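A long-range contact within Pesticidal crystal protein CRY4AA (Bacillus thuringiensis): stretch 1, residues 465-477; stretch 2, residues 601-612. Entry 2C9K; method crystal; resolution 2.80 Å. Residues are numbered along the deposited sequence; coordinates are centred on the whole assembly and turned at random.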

ATOM      1  N   THR A 465     -16.935   6.187  -2.430  1.00 21.40           N
ATOM      2  CA  THR A 465     -17.517   7.144  -3.356  1.00 23.57           C
ATOM      3  C   THR A 465     -17.129   6.946  -4.817  1.00 23.53           C
ATOM      4  O   THR A 465     -16.015   6.522  -5.156  1.00 23.00           O
ATOM      5  CB  THR A 465     -17.221   8.602  -2.954  1.00 23.65           C
ATOM      6  OG1 THR A 465     -15.896   8.954  -3.359  1.00 26.42           O
ATOM      7  CG2 THR A 465     -17.353   8.765  -1.447  1.00 24.64           C
ATOM      8  N   ILE A 466     -18.093   7.248  -5.676  1.00 22.62           N
ATOM      9  CA  ILE A 466     -17.925   7.149  -7.108  1.00 19.97           C
ATOM     10  C   ILE A 466     -17.966   8.585  -7.589  1.00 20.10           C
ATOM     11  O   ILE A 466     -18.956   9.284  -7.378  1.00 21.37           O
ATOM     12  CB  ILE A 466     -19.072   6.315  -7.723  1.00 18.33           C
ATOM     13  CG1 ILE A 466     -18.964   4.874  -7.198  1.00 19.90           C
ATOM     14  CG2 ILE A 466     -19.013   6.367  -9.243  1.00 14.84           C
ATOM     15  CD1 ILE A 466     -20.040   3.924  -7.644  1.00 18.48           C
ATOM     16  N   TYR A 467     -16.879   9.037  -8.198  0.50 18.87           N
ATOM     17  CA  TYR A 467     -16.817  10.398  -8.686  0.50 18.68           C
ATOM     18  C   TYR A 467     -17.366  10.495 -10.099  0.50 19.77           C
ATOM     19  O   TYR A 467     -17.521   9.492 -10.790  0.50 18.97           O
ATOM     20  CB  TYR A 467     -15.380  10.914  -8.625  0.50 19.10           C
ATOM     21  CG  TYR A 467     -14.795  10.874  -7.227  1.00 19.50           C
ATOM     22  CD1 TYR A 467     -14.022   9.793  -6.802  1.00 18.39           C
ATOM     23  CD2 TYR A 467     -15.050  11.904  -6.318  1.00 19.52           C
ATOM     24  CE1 TYR A 467     -13.519   9.740  -5.510  1.00 21.16           C
ATOM     25  CE2 TYR A 467     -14.559  11.863  -5.022  1.00 20.77           C
ATOM     26  CZ  TYR A 467     -13.792  10.781  -4.619  1.00 22.91           C
ATOM     27  OH  TYR A 467     -13.308  10.740  -3.325  1.00 24.46           O
ATOM     28  N   THR A 468     -17.654  11.717 -10.523  1.00 22.65           N
ATOM     29  CA  THR A 468     -18.229  11.968 -11.842  1.00 23.07           C
ATOM     30  C   THR A 468     -17.307  12.641 -12.847  1.00 22.81           C
ATOM     31  O   THR A 468     -17.624  12.688 -14.030  1.00 24.23           O
ATOM     32  CB  THR A 468     -19.463  12.871 -11.722  1.00 23.42           C
ATOM     33  OG1 THR A 468     -19.058  14.148 -11.213  1.00 26.21           O
ATOM     34  CG2 THR A 468     -20.484  12.265 -10.781  1.00 23.03           C
ATOM     35  N   HIS A 469     -16.180  13.172 -12.379  1.00 23.69           N
ATOM     36  CA  HIS A 469     -15.249  13.888 -13.246  1.00 23.02           C
ATOM     37  C   HIS A 469     -13.961  13.149 -13.555  1.00 24.13           C
ATOM     38  O   HIS A 469     -12.974  13.764 -13.968  1.00 28.51           O
ATOM     39  CB  HIS A 469     -14.903  15.244 -12.630  1.00 21.01           C
ATOM     40  CG  HIS A 469     -14.058  15.147 -11.396  1.00 22.16           C
ATOM     41  ND1 HIS A 469     -14.472  14.491 -10.258  1.00 23.22           N
ATOM     42  CD2 HIS A 469     -12.810  15.600 -11.134  1.00 22.90           C
ATOM     43  CE1 HIS A 469     -13.516  14.541  -9.349  1.00 23.00           C
ATOM     44  NE2 HIS A 469     -12.497  15.208  -9.855  1.00 23.28           N
ATOM     45  N   LEU A 470     -13.954  11.840 -13.344  1.00 22.41           N
ATOM     46  CA  LEU A 470     -12.776  11.041 -13.630  1.00 21.28           C
ATOM     47  C   LEU A 470     -13.062   9.570 -13.333  1.00 22.34           C
ATOM     48  O   LEU A 470     -14.101   9.233 -12.777  1.00 22.97           O
ATOM     49  CB  LEU A 470     -11.582  11.540 -12.809  1.00 20.34           C
ATOM     50  CG  LEU A 470     -11.371  11.032 -11.381  1.00 22.81           C
ATOM     51  CD1 LEU A 470     -10.142  11.701 -10.803  1.00 21.98           C
ATOM     52  CD2 LEU A 470     -12.587  11.311 -10.523  1.00 24.61           C
ATOM     53  N   THR A 471     -12.148   8.692 -13.717  1.00 23.77           N
ATOM     54  CA  THR A 471     -12.337   7.271 -13.486  1.00 24.97           C
ATOM     55  C   THR A 471     -12.122   6.935 -12.027  1.00 26.78           C
ATOM     56  O   THR A 471     -11.096   7.283 -11.439  1.00 29.34           O
ATOM     57  CB  THR A 471     -11.368   6.432 -14.338  1.00 24.33           C
ATOM     58  OG1 THR A 471     -11.718   6.565 -15.722  1.00 26.14           O
ATOM     59  CG2 THR A 471     -11.432   4.964 -13.939  1.00 23.29           C
ATOM     60  N   THR A 472     -13.103   6.262 -11.441  1.00 26.96           N
ATOM     61  CA  THR A 472     -13.017   5.858 -10.052  1.00 26.20           C
ATOM     62  C   THR A 472     -12.594   4.405 -10.022  1.00 26.38           C
ATOM     63  O   THR A 472     -13.165   3.563 -10.712  1.00 26.50           O
ATOM     64  CB  THR A 472     -14.361   6.012  -9.341  1.00 25.86           C
ATOM     65  OG1 THR A 472     -14.756   7.384  -9.380  1.00 26.24           O
ATOM     66  CG2 THR A 472     -14.252   5.576  -7.889  1.00 26.35           C
ATOM     67  N   GLN A 473     -11.580   4.125  -9.220  1.00 27.04           N
ATOM     68  CA  GLN A 473     -11.045   2.781  -9.086  1.00 27.02           C
ATOM     69  C   GLN A 473     -11.411   2.274  -7.696  1.00 26.49           C
ATOM     70  O   GLN A 473     -10.934   2.814  -6.701  1.00 28.20           O
ATOM     71  CB  GLN A 473      -9.525   2.846  -9.246  1.00 27.72           C
ATOM     72  CG  GLN A 473      -8.843   1.557  -9.657  1.00 29.69           C
ATOM     73  CD  GLN A 473      -7.399   1.791 -10.061  1.00 29.98           C
ATOM     74  OE1 GLN A 473      -6.560   2.149  -9.236  1.00 28.59           O
ATOM     75  NE2 GLN A 473      -7.107   1.606 -11.344  1.00 31.49           N
ATOM     76  N   ILE A 474     -12.272   1.260  -7.627  1.00 24.71           N
ATOM     77  CA  ILE A 474     -12.681   0.687  -6.345  1.00 22.27           C
ATOM     78  C   ILE A 474     -12.232  -0.762  -6.213  1.00 22.07           C
ATOM     79  O   ILE A 474     -12.820  -1.663  -6.828  1.00 20.98           O
ATOM     80  CB  ILE A 474     -14.214   0.710  -6.156  1.00 23.09           C
ATOM     81  CG1 ILE A 474     -14.732   2.151  -6.143  1.00 24.32           C
ATOM     82  CG2 ILE A 474     -14.574   0.032  -4.838  1.00 21.81           C
ATOM     83  CD1 ILE A 474     -16.221   2.265  -5.878  1.00 24.35           C
ATOM     84  N   PRO A 475     -11.181  -1.008  -5.407  1.00 20.60           N
ATOM     85  CA  PRO A 475     -10.647  -2.357  -5.185  1.00 18.52           C
ATOM     86  C   PRO A 475     -11.774  -3.307  -4.787  1.00 17.51           C
ATOM     87  O   PRO A 475     -12.661  -2.931  -4.027  1.00 14.43           O
ATOM     88  CB  PRO A 475      -9.653  -2.147  -4.051  1.00 17.10           C
ATOM     89  CG  PRO A 475      -9.169  -0.771  -4.291  1.00 17.50           C
ATOM     90  CD  PRO A 475     -10.421  -0.014  -4.628  1.00 19.01           C
ATOM     91  N   ALA A 476     -11.737  -4.535  -5.295  1.00 18.63           N
ATOM     92  CA  ALA A 476     -12.773  -5.517  -4.976  1.00 18.32           C
ATOM     93  C   ALA A 476     -12.808  -5.880  -3.485  1.00 18.19           C
ATOM     94  O   ALA A 476     -13.831  -6.326  -2.972  1.00 19.14           O
ATOM     95  CB  ALA A 476     -12.576  -6.768  -5.812  1.00 18.72           C
ATOM     96  N   VAL A 477     -11.701  -5.688  -2.786  1.00 17.56           N
ATOM     97  CA  VAL A 477     -11.680  -6.002  -1.370  1.00 17.52           C
ATOM     98  C   VAL A 477     -12.398  -4.947  -0.537  1.00 16.86           C
ATOM     99  O   VAL A 477     -12.535  -5.116   0.679  1.00 20.17           O
ATOM    100  CB  VAL A 477     -10.233  -6.174  -0.832  1.00 18.98           C
ATOM    101  CG1 VAL A 477      -9.619  -7.455  -1.388  1.00 16.33           C
ATOM    102  CG2 VAL A 477      -9.387  -4.966  -1.206  1.00 17.69           C
TER
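Stretch 2 (601-612) LIDKIEFLPITR

Stretch 2 lies beside stretch 1 as a neighbouring β-strand. It is a strand from Leu-601 on, extended except at Asp-603, whose psi of -72° puts a local kink in it, and it runs antiparallel to the strand Thr-471 to Pro-475, with an angle of 149° between the two N-to-C directions and a closest axial approach of 4.5 Å. Together the two stretches bury 783 Å².

The register is set by backbone hydrogen bonds. Thr-472 faces Phe-607, with Thr-472 N to Phe-607 O at 3.2 Å and Phe-607 N to Thr-472 O at 3.0 Å. Two residues on, Ile-474 faces Ile-605, and both Ile-474 N to Ile-605 O and Ile-605 N to Ile-474 O measure 2.8 Å. Between these pairs lie the non-hydrogen-bonded partners Gln-473 and Glu-606, and after them Pro-475 and Lys-604. Proline suits this last position because its nitrogen, which carries no hydrogen, is not called upon to bond across the strands. The ladder is extended by Ala-476 N, which donates to Asp-603 O at 2.8 Å.

Phe-607 is the residue of stretch 2 most covered by stretch 1. Its side chain projects to the same face of the sheet as those of Thr-472, Ile-474 and Ile-605, and its flat ring offers a broad apolar surface. Ile-466, before the strand, reaches over one ring face: its CD1 lies 3.5 Å from the centroid of the Phe-607 ring, 16° off the normal, in a CH-π contact. Ile-474 CD1 adds a further apolar contact, 3.8 Å from Phe-607 CE1.

Pro-609 covers the turn that leads into the strand of stretch 1. Its compact ring packs against the backbone carbonyls of the loop, with Pro-609 CG 3.1 Å from Leu-470 O and Pro-609 CB 3.3 Å from Thr-468 O; these are close packing contacts.

At the other end Ala-476, the most covered residue of stretch 1, points toward stretch 2. Its small methyl group fits closely against Ile-602, Ala-476 CB to Ile-602 CG2 being 3.2 Å. A water links the backbones here, accepting from Val-477 N at 2.7 Å and donating to Asp-603 O at 3.1 Å.

The opposite face of the sheet is more polar. The long amide side chain of Gln-473 reaches across to the carboxylate of Glu-606, Gln-473 NE2 donating to Glu-606 OE1 at 2.8 Å in a nearly straight hydrogen bond. Beside it, the aliphatic part of Lys-604 packs on Gln-473, with Lys-604 CD 3.9 Å from Gln-473 CG, while Lys-604 NZ forms a salt bridge with Asp-603 OD1 at 2.5 Å.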

ATOM      1  N   LEU A 601      -9.699 -13.984 -10.735  1.00 25.00           N
ATOM      2  CA  LEU A 601      -9.257 -13.121  -9.652  1.00 24.73           C
ATOM      3  C   LEU A 601      -9.698 -11.685  -9.915  1.00 24.41           C
ATOM      4  O   LEU A 601      -9.253 -11.050 -10.868  1.00 23.93           O
ATOM      5  CB  LEU A 601      -7.740 -13.203  -9.498  1.00 25.81           C
ATOM      6  CG  LEU A 601      -7.203 -14.599  -9.159  1.00 28.57           C
ATOM      7  CD1 LEU A 601      -5.690 -14.553  -9.059  1.00 29.91           C
ATOM      8  CD2 LEU A 601      -7.802 -15.090  -7.849  1.00 29.19           C
ATOM      9  N   ILE A 602     -10.597 -11.187  -9.074  1.00 23.78           N
ATOM     10  CA  ILE A 602     -11.101  -9.829  -9.221  1.00 23.40           C
ATOM     11  C   ILE A 602     -10.226  -8.830  -8.487  1.00 22.79           C
ATOM     12  O   ILE A 602     -10.063  -8.912  -7.269  1.00 22.45           O
ATOM     13  CB  ILE A 602     -12.525  -9.688  -8.663  1.00 22.85           C
ATOM     14  CG1 ILE A 602     -13.506 -10.512  -9.493  1.00 21.47           C
ATOM     15  CG2 ILE A 602     -12.925  -8.233  -8.673  1.00 23.01           C
ATOM     16  CD1 ILE A 602     -13.686 -10.011 -10.896  1.00 20.29           C
ATOM     17  N   ASP A 603      -9.692  -7.869  -9.232  1.00 22.76           N
ATOM     18  CA  ASP A 603      -8.830  -6.842  -8.663  1.00 21.82           C
ATOM     19  C   ASP A 603      -9.537  -5.508  -8.406  1.00 20.98           C
ATOM     20  O   ASP A 603      -9.803  -5.150  -7.254  1.00 19.54           O
ATOM     21  CB  ASP A 603      -7.626  -6.637  -9.583  1.00 24.46           C
ATOM     22  CG  ASP A 603      -6.751  -5.489  -9.152  1.00 27.24           C
ATOM     23  OD1 ASP A 603      -6.552  -5.320  -7.926  1.00 28.02           O
ATOM     24  OD2 ASP A 603      -6.255  -4.767 -10.045  1.00 27.65           O
ATOM     25  N   LYS A 604      -9.855  -4.783  -9.474  1.00 19.89           N
ATOM     26  CA  LYS A 604     -10.501  -3.481  -9.341  1.00 19.77           C
ATOM     27  C   LYS A 604     -11.832  -3.366 -10.092  1.00 19.94           C
ATOM     28  O   LYS A 604     -12.013  -3.947 -11.164  1.00 19.90           O
ATOM     29  CB  LYS A 604      -9.573  -2.371  -9.865  1.00 20.38           C
ATOM     30  CG  LYS A 604      -8.110  -2.432  -9.443  1.00 19.57           C
ATOM     31  CD  LYS A 604      -7.873  -1.867  -8.062  1.00 21.25           C
ATOM     32  CE  LYS A 604      -6.373  -1.701  -7.779  1.00 24.45           C
ATOM     33  NZ  LYS A 604      -5.577  -2.978  -7.819  1.00 23.36           N
ATOM     34  N   ILE A 605     -12.756  -2.602  -9.517  1.00 20.06           N
ATOM     35  CA  ILE A 605     -14.060  -2.341 -10.133  1.00 19.53           C
ATOM     36  C   ILE A 605     -13.925  -0.888 -10.549  1.00 20.20           C
ATOM     37  O   ILE A 605     -13.653  -0.024  -9.716  1.00 20.90           O
ATOM     38  CB  ILE A 605     -15.220  -2.439  -9.126  1.00 17.06           C
ATOM     39  CG1 ILE A 605     -15.163  -3.763  -8.363  1.00 15.79           C
ATOM     40  CG2 ILE A 605     -16.528  -2.290  -9.858  1.00 13.18           C
ATOM     41  CD1 ILE A 605     -15.250  -4.998  -9.227  1.00 12.90           C
ATOM     42  N   GLU A 606     -14.098  -0.602 -11.829  1.00 20.39           N
ATOM     43  CA  GLU A 606     -13.931   0.769 -12.281  1.00 19.90           C
ATOM     44  C   GLU A 606     -15.173   1.412 -12.864  1.00 20.76           C
ATOM     45  O   GLU A 606     -15.964   0.766 -13.560  1.00 20.47           O
ATOM     46  CB  GLU A 606     -12.775   0.830 -13.281  1.00 18.10           C
ATOM     47  CG  GLU A 606     -11.450   0.488 -12.631  1.00 20.03           C
ATOM     48  CD  GLU A 606     -10.268   0.534 -13.577  1.00 20.75           C
ATOM     49  OE1 GLU A 606      -9.126   0.661 -13.076  1.00 20.95           O
ATOM     50  OE2 GLU A 606     -10.472   0.431 -14.805  1.00 20.78           O
ATOM     51  N   PHE A 607     -15.353   2.687 -12.549  1.00 20.56           N
ATOM     52  CA  PHE A 607     -16.483   3.427 -13.067  1.00 23.77           C
ATOM     53  C   PHE A 607     -15.974   4.498 -14.016  1.00 25.77           C
ATOM     54  O   PHE A 607     -15.187   5.365 -13.633  1.00 26.02           O
ATOM     55  CB  PHE A 607     -17.279   4.068 -11.935  1.00 23.12           C
ATOM     56  CG  PHE A 607     -17.965   3.079 -11.048  1.00 24.35           C
ATOM     57  CD1 PHE A 607     -17.278   2.472  -9.998  1.00 25.86           C
ATOM     58  CD2 PHE A 607     -19.296   2.737 -11.271  1.00 23.80           C
ATOM     59  CE1 PHE A 607     -17.913   1.532  -9.172  1.00 27.33           C
ATOM     60  CE2 PHE A 607     -19.940   1.805 -10.463  1.00 25.94           C
ATOM     61  CZ  PHE A 607     -19.249   1.197  -9.406  1.00 26.86           C
ATOM     62  N   LEU A 608     -16.413   4.426 -15.266  1.00 27.66           N
ATOM     63  CA  LEU A 608     -15.997   5.400 -16.262  1.00 28.88           C
ATOM     64  C   LEU A 608     -17.117   6.396 -16.541  1.00 29.83           C
ATOM     65  O   LEU A 608     -18.172   6.020 -17.049  1.00 31.22           O
ATOM     66  CB  LEU A 608     -15.618   4.698 -17.568  1.00 28.52           C
ATOM     67  CG  LEU A 608     -14.628   3.536 -17.504  1.00 28.35           C
ATOM     68  CD1 LEU A 608     -14.187   3.172 -18.922  1.00 28.47           C
ATOM     69  CD2 LEU A 608     -13.429   3.923 -16.669  1.00 28.54           C
ATOM     70  N   PRO A 609     -16.910   7.678 -16.195  1.00 30.03           N
ATOM     71  CA  PRO A 609     -17.936   8.695 -16.440  1.00 30.69           C
ATOM     72  C   PRO A 609     -18.180   8.802 -17.945  1.00 32.74           C
ATOM     73  O   PRO A 609     -17.225   8.805 -18.725  1.00 33.38           O
ATOM     74  CB  PRO A 609     -17.301   9.968 -15.889  1.00 28.43           C
ATOM     75  CG  PRO A 609     -16.423   9.465 -14.804  1.00 28.82           C
ATOM     76  CD  PRO A 609     -15.791   8.242 -15.417  1.00 30.02           C
ATOM     77  N   ILE A 610     -19.440   8.879 -18.358  1.00 34.73           N
ATOM     78  CA  ILE A 610     -19.741   9.001 -19.778  1.00 39.02           C
ATOM     79  C   ILE A 610     -19.928  10.470 -20.168  1.00 42.73           C
ATOM     80  O   ILE A 610     -19.366  10.935 -21.166  1.00 41.67           O
ATOM     81  CB  ILE A 610     -21.018   8.234 -20.159  1.00 38.01           C
ATOM     82  CG1 ILE A 610     -20.850   6.746 -19.867  1.00 37.41           C
ATOM     83  CG2 ILE A 610     -21.317   8.435 -21.633  1.00 37.54           C
ATOM     84  CD1 ILE A 610     -22.044   5.913 -20.285  1.00 37.79           C
ATOM     85  N   THR A 611     -20.712  11.191 -19.363  1.00 46.64           N
ATOM     86  CA  THR A 611     -20.999  12.609 -19.597  1.00 50.93           C
ATOM     87  C   THR A 611     -20.031  13.537 -18.865  1.00 53.08           C
ATOM     88  O   THR A 611     -20.002  13.579 -17.635  1.00 53.99           O
ATOM     89  CB  THR A 611     -22.430  12.927 -19.171  1.00 50.99           C
ATOM     90  N   ARG A 612     -19.245  14.289 -19.627  1.00 55.72           N
ATOM     91  CA  ARG A 612     -18.292  15.218 -19.037  1.00 57.82           C
ATOM     92  C   ARG A 612     -19.015  16.434 -18.442  1.00 58.87           C
ATOM     93  O   ARG A 612     -20.266  16.405 -18.343  1.00 58.96           O
ATOM     94  CB  ARG A 612     -17.287  15.665 -20.082  1.00 58.16           C
ATOM     95  OXT ARG A 612     -18.316  17.404 -18.066  1.00 58.50           O
TER
HETATM   96  O   HOH W   1      -9.526  -6.176  -4.337  1.00 30.07           O